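Local coordinates for protein Rab GDP dissociation inhibitor alpha (Naegleria fowleri, PDB 6C87) that probably binds prenylated Rab GTPases in their GDP-bound form, slowing nucleotide release and drawing them off membranes for recycling in vesicle traffic, at residues L56-F60 against K69-G75; F170-K174 against P211-I216. All coordinates share one frame; numbering follows the deposited sequence.

Contact 1: residues L56-F60 against K69-G75; sequences LDQMF and KPPASLG
P70 packs over one face of the F60 ring. Its CA sits 3.7 Å from the centroid of that ring, 9° off the normal, which makes a CH-pi contact, while P70 CG reaches to 3.6 Å from F60 CD1. P71 and L74 meet the ring obliquely: P71 CD at F60 CZ, and L74 CD1 3.8 Å from F60 CE1. One turn back along the helix, L56 has CG anti to its backbone N (chi1 -164°), a setting that carries CD2 into the notch between P70 and L74, with L56 CD2 3.6 Å from L74 CB. This side is closely packed and apolar, and no direct hydrogen bond joins the two segments.

The solvent side is looser. The CB of K69 points away from the helix, but the chain bends at chi2 and chi3 until NZ stands 3.6 Å from D57 OD2, a long salt bridge. A water links K69 NZ, from which it accepts at 2.9 Å, to the backbone O of D57.

The proline-rich loop thus folds back over the first turn of the helix it follows. S77 OG bonds to D57 N, Y80 OH to the carbonyl of L74, and beneath them L56 and L74 rest on I314 of strand 302-315, while F60 and L74 touch E389 of the adjoining strand 389-400.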
loop_
_atom_site.group_PDB
_atom_site.type_symbol
_atom_site.label_atom_id
_atom_site.label_comp_id
_atom_site.label_asym_id
_atom_site.label_seq_id
_atom_site.Cartn_x
_atom_site.Cartn_y
_atom_site.Cartn_z
ATOM N N LEU A 56 30.471 -12.841 33.834
ATOM C CA LEU A 56 31.928 -12.793 33.813
ATOM C C LEU A 56 32.531 -14.193 33.908
ATOM O O LEU A 56 33.473 -14.516 33.175
ATOM C CB LEU A 56 32.436 -11.886 34.933
ATOM C CG LEU A 56 33.892 -11.421 34.852
ATOM C CD1 LEU A 56 34.146 -10.589 33.592
ATOM C CD2 LEU A 56 34.271 -10.630 36.086
ATOM N N ASP A 57 31.994 -15.044 34.788
ATOM C CA ASP A 57 32.475 -16.424 34.860
ATOM C C ASP A 57 32.318 -17.116 33.511
ATOM O O ASP A 57 33.202 -17.866 33.078
ATOM C CB ASP A 57 31.713 -17.208 35.931
ATOM C CG ASP A 57 32.017 -16.746 37.355
ATOM O OD1 ASP A 57 31.133 -16.926 38.222
ATOM O OD2 ASP A 57 33.100 -16.177 37.609
ATOM N N GLN A 58 31.188 -16.881 32.840
ATOM C CA GLN A 58 30.948 -17.485 31.533
ATOM C C GLN A 58 31.902 -16.930 30.479
ATOM O O GLN A 58 32.337 -17.664 29.585
ATOM C CB GLN A 58 29.486 -17.282 31.120
ATOM C CG GLN A 58 28.485 -18.072 31.969
ATOM C CD GLN A 58 27.030 -17.688 31.716
ATOM O OE1 GLN A 58 26.709 -16.529 31.423
ATOM N NE2 GLN A 58 26.140 -18.671 31.831
ATOM N N MET A 59 32.231 -15.635 30.558
ATOM C CA MET A 59 33.221 -15.062 29.645
ATOM C C MET A 59 34.582 -15.720 29.837
ATOM O O MET A 59 35.247 -16.094 28.865
ATOM C CB MET A 59 33.332 -13.557 29.863
ATOM C CG MET A 59 32.108 -12.787 29.442
ATOM S SD MET A 59 31.929 -12.669 27.660
ATOM C CE MET A 59 33.276 -11.591 27.219
ATOM N N PHE A 60 35.014 -15.863 31.093
ATOM C CA PHE A 60 36.306 -16.484 31.367
ATOM C C PHE A 60 36.329 -17.958 30.967
ATOM O O PHE A 60 37.352 -18.448 30.479
ATOM C CB PHE A 60 36.678 -16.312 32.839
ATOM C CG PHE A 60 37.481 -15.072 33.108
ATOM C CD1 PHE A 60 36.888 -13.817 33.047
ATOM C CD2 PHE A 60 38.836 -15.156 33.395
ATOM C CE1 PHE A 60 37.630 -12.671 33.284
ATOM C CE2 PHE A 60 39.588 -14.012 33.634
ATOM C CZ PHE A 60 38.985 -12.768 33.579
ATOM N N LYS A 69 39.385 -18.416 36.436
ATOM C CA LYS A 69 38.465 -17.662 37.266
ATOM C C LYS A 69 38.773 -16.169 37.185
ATOM O O LYS A 69 39.941 -15.776 37.129
ATOM C CB LYS A 69 38.529 -18.126 38.731
ATOM C CG LYS A 69 38.202 -19.607 38.946
ATOM C CD LYS A 69 36.805 -19.961 38.441
ATOM C CE LYS A 69 35.730 -19.084 39.080
ATOM N NZ LYS A 69 34.370 -19.395 38.557
ATOM N N PRO A 70 37.752 -15.320 37.155
ATOM C CA PRO A 70 37.981 -13.877 37.018
ATOM C C PRO A 70 38.588 -13.286 38.277
ATOM O O PRO A 70 38.205 -13.657 39.397
ATOM C CB PRO A 70 36.571 -13.315 36.768
ATOM C CG PRO A 70 35.736 -14.502 36.381
ATOM C CD PRO A 70 36.325 -15.668 37.086
ATOM N N PRO A 71 39.524 -12.348 38.137
ATOM C CA PRO A 71 40.077 -11.672 39.318
ATOM C C PRO A 71 39.037 -10.817 40.017
ATOM O O PRO A 71 38.118 -10.272 39.399
ATOM C CB PRO A 71 41.205 -10.808 38.741
ATOM C CG PRO A 71 40.836 -10.606 37.302
ATOM C CD PRO A 71 40.117 -11.857 36.879
ATOM N N ALA A 72 39.210 -10.688 41.331
ATOM C CA ALA A 72 38.238 -9.963 42.140
ATOM C C ALA A 72 38.117 -8.503 41.712
ATOM O O ALA A 72 37.047 -7.904 41.845
ATOM C CB ALA A 72 38.629 -10.065 43.615
ATOM N N SER A 73 39.186 -7.929 41.159
ATOM C CA SER A 73 39.173 -6.527 40.759
ATOM C C SER A 73 38.139 -6.224 39.674
ATOM O O SER A 73 37.790 -5.054 39.473
ATOM C CB SER A 73 40.568 -6.136 40.274
ATOM O OG SER A 73 40.931 -6.886 39.123
ATOM N N LEU A 74 37.640 -7.243 38.976
ATOM C CA LEU A 74 36.634 -7.031 37.946
ATOM C C LEU A 74 35.224 -6.925 38.499
ATOM O O LEU A 74 34.325 -6.515 37.758
ATOM C CB LEU A 74 36.700 -8.147 36.910
ATOM C CG LEU A 74 37.930 -8.090 36.014
ATOM C CD1 LEU A 74 37.978 -9.340 35.156
ATOM C CD2 LEU A 74 37.898 -6.826 35.143
ATOM N N GLY A 75 35.004 -7.296 39.759
ATOM C CA GLY A 75 33.694 -7.171 40.362
ATOM C C GLY A 75 32.897 -8.455 40.286
ATOM O O GLY A 75 33.382 -9.510 39.869
HETATM O O HOH W 1 34.537 -18.983 35.641
#

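Contact 2: residues F170-K174 against P211-I216; sequences FDCSK and PALEVI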
loop_
_atom_site.group_PDB
_atom_site.type_symbol
_atom_site.label_atom_id
_atom_site.label_comp_id
_atom_site.label_asym_id
_atom_site.label_seq_id
_atom_site.Cartn_x
_atom_site.Cartn_y
_atom_site.Cartn_z
ATOM N N PHE A 170 17.758 20.980 -7.841
ATOM C CA PHE A 170 17.861 19.543 -7.641
ATOM C C PHE A 170 16.486 18.962 -7.339
ATOM O O PHE A 170 15.678 19.586 -6.643
ATOM C CB PHE A 170 18.820 19.214 -6.495
ATOM C CG PHE A 170 20.266 19.402 -6.842
ATOM C CD1 PHE A 170 20.928 18.484 -7.638
ATOM C CD2 PHE A 170 20.969 20.498 -6.361
ATOM C CE1 PHE A 170 22.261 18.657 -7.955
ATOM C CE2 PHE A 170 22.305 20.675 -6.671
ATOM C CZ PHE A 170 22.952 19.753 -7.467
ATOM N N ASP A 171 16.224 17.770 -7.866
ATOM C CA ASP A 171 15.022 17.000 -7.552
ATOM C C ASP A 171 15.493 15.765 -6.789
ATOM O O ASP A 171 15.854 14.749 -7.385
ATOM C CB ASP A 171 14.242 16.617 -8.808
ATOM C CG ASP A 171 12.976 15.824 -8.495
ATOM O OD1 ASP A 171 12.218 15.515 -9.442
ATOM O OD2 ASP A 171 12.716 15.534 -7.305
ATOM N N CYS A 172 15.468 15.855 -5.459
ATOM C CA CYS A 172 16.023 14.793 -4.631
ATOM C C CYS A 172 15.211 13.508 -4.696
ATOM O O CYS A 172 15.703 12.462 -4.258
ATOM C CB CYS A 172 16.144 15.284 -3.190
ATOM S SG CYS A 172 17.240 16.720 -3.017
ATOM N N SER A 173 13.988 13.555 -5.228
ATOM C CA SER A 173 13.247 12.326 -5.489
ATOM C C SER A 173 13.873 11.523 -6.623
ATOM O O SER A 173 13.703 10.301 -6.678
ATOM C CB SER A 173 11.790 12.647 -5.808
ATOM O OG SER A 173 11.709 13.605 -6.844
ATOM N N LYS A 174 14.566 12.186 -7.546
ATOM C CA LYS A 174 15.222 11.524 -8.669
ATOM C C LYS A 174 16.742 11.613 -8.635
ATOM O O LYS A 174 17.414 10.626 -8.943
ATOM C CB LYS A 174 14.711 12.112 -9.994
ATOM N N PRO A 211 18.189 7.685 -4.199
ATOM C CA PRO A 211 17.856 9.109 -4.331
ATOM C C PRO A 211 18.176 9.882 -3.063
ATOM O O PRO A 211 18.099 9.361 -1.948
ATOM C CB PRO A 211 16.348 9.104 -4.629
ATOM C CG PRO A 211 15.857 7.772 -4.160
ATOM C CD PRO A 211 17.005 6.822 -4.360
ATOM N N ALA A 212 18.557 11.147 -3.258
ATOM C CA ALA A 212 18.911 12.005 -2.132
ATOM C C ALA A 212 17.767 12.144 -1.135
ATOM O O ALA A 212 18.014 12.336 0.061
ATOM C CB ALA A 212 19.340 13.377 -2.641
ATOM N N LEU A 213 16.516 12.050 -1.600
ATOM C CA LEU A 213 15.375 12.188 -0.696
ATOM C C LEU A 213 15.347 11.077 0.347
ATOM O O LEU A 213 14.900 11.296 1.478
ATOM C CB LEU A 213 14.073 12.195 -1.504
ATOM C CG LEU A 213 12.764 12.562 -0.801
ATOM C CD1 LEU A 213 12.861 13.944 -0.181
ATOM C CD2 LEU A 213 11.582 12.485 -1.763
ATOM N N GLU A 214 15.808 9.880 -0.015
ATOM C CA GLU A 214 15.933 8.808 0.967
ATOM C C GLU A 214 17.038 9.106 1.968
ATOM O O GLU A 214 16.902 8.810 3.163
ATOM C CB GLU A 214 16.183 7.483 0.260
ATOM C CG GLU A 214 15.287 6.370 0.738
ATOM C CD GLU A 214 15.649 5.054 0.107
ATOM O OE1 GLU A 214 16.593 4.398 0.597
ATOM O OE2 GLU A 214 14.998 4.685 -0.892
ATOM N N VAL A 215 18.150 9.668 1.488
ATOM C CA VAL A 215 19.245 10.065 2.369
ATOM C C VAL A 215 18.779 11.137 3.343
ATOM O O VAL A 215 19.091 11.087 4.541
ATOM C CB VAL A 215 20.445 10.551 1.532
ATOM C CG1 VAL A 215 21.584 11.009 2.435
ATOM C CG2 VAL A 215 20.909 9.453 0.569
ATOM N N ILE A 216 18.019 12.118 2.844
ATOM C CA ILE A 216 17.494 13.182 3.696
ATOM C C ILE A 216 16.562 12.604 4.749
ATOM O O ILE A 216 16.592 13.012 5.916
ATOM C CB ILE A 216 16.782 14.253 2.848
ATOM C CG1 ILE A 216 17.772 14.993 1.945
ATOM C CG2 ILE A 216 16.033 15.241 3.743
ATOM C CD1 ILE A 216 17.097 15.973 0.978
#
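C172 meets the start of helix 212-229 with its SG anti to its own carbonyl carbon (chi1 -61°), which turns the sulfur toward the apolar side of the helix, 4.1 Å from I216 CD1. With its chi1 near trans (-170°), L213 swings its CD2 branch alongside S173, 4.1 Å from S173 CB. The backbones are nearest at C172 and A212, whose CA atoms are 4.7 Å apart.

The polar link between the two segments is a single hydrogen bond: L213 N donates to the carbonyl O of C172 over 2.8 Å, with an N-H...O angle of 150°. The donor stands well above the carbonyl plane instead of on a lone pair. P211 occupies the N-cap position, where a proline side chain has no acceptor to offer the first turn; P211 O bonds weakly to E214 N, and the loop carbonyl of C172 serves the amide of L213. P211 CB touches that same oxygen. Around the bond, C172 CB and A212 CB approach to 3.8 Å, giving the polar pair an apolar flank.

The carbonyl is presented by a beta turn, closed where K174 N bonds to D171 O at 2.9 Å. Y159 OH bonds to C172 N, and I180 of helix 177-184 covers both C172 and A212, placing the contact within the cluster of helices that probably corresponds to the lipid-accommodating helical domain of Rab GDIs. The positive end of the helix dipole would be expected to polarise the C172 carbonyl, so that its bond, together with the backbone bond between A212 and D175, fixes where the loop meets the helix and the buried sulfur and methyl groups seal the joint.

Overall arrangement
Contact 1 and contact 2 sit on opposite sides of the chain's centre, their own centres 51 Å apart, and share no helix or strand. Each is partly buried and lies toward the periphery, with an inner apolar half and a more exposed outer side. Both set a loop against the beginning of a helix, yet the means differ. Residues 69-75 follow their helix closely in sequence and lean on side chains, a proline CH-pi contact on an aromatic ring with a long charge pair outside, against the large mixed sheet. Residues 170-174 precede residues 211-216, with 36 residues between, and use a main-chain hydrogen bond into the helix start, among helices and their connecting loops.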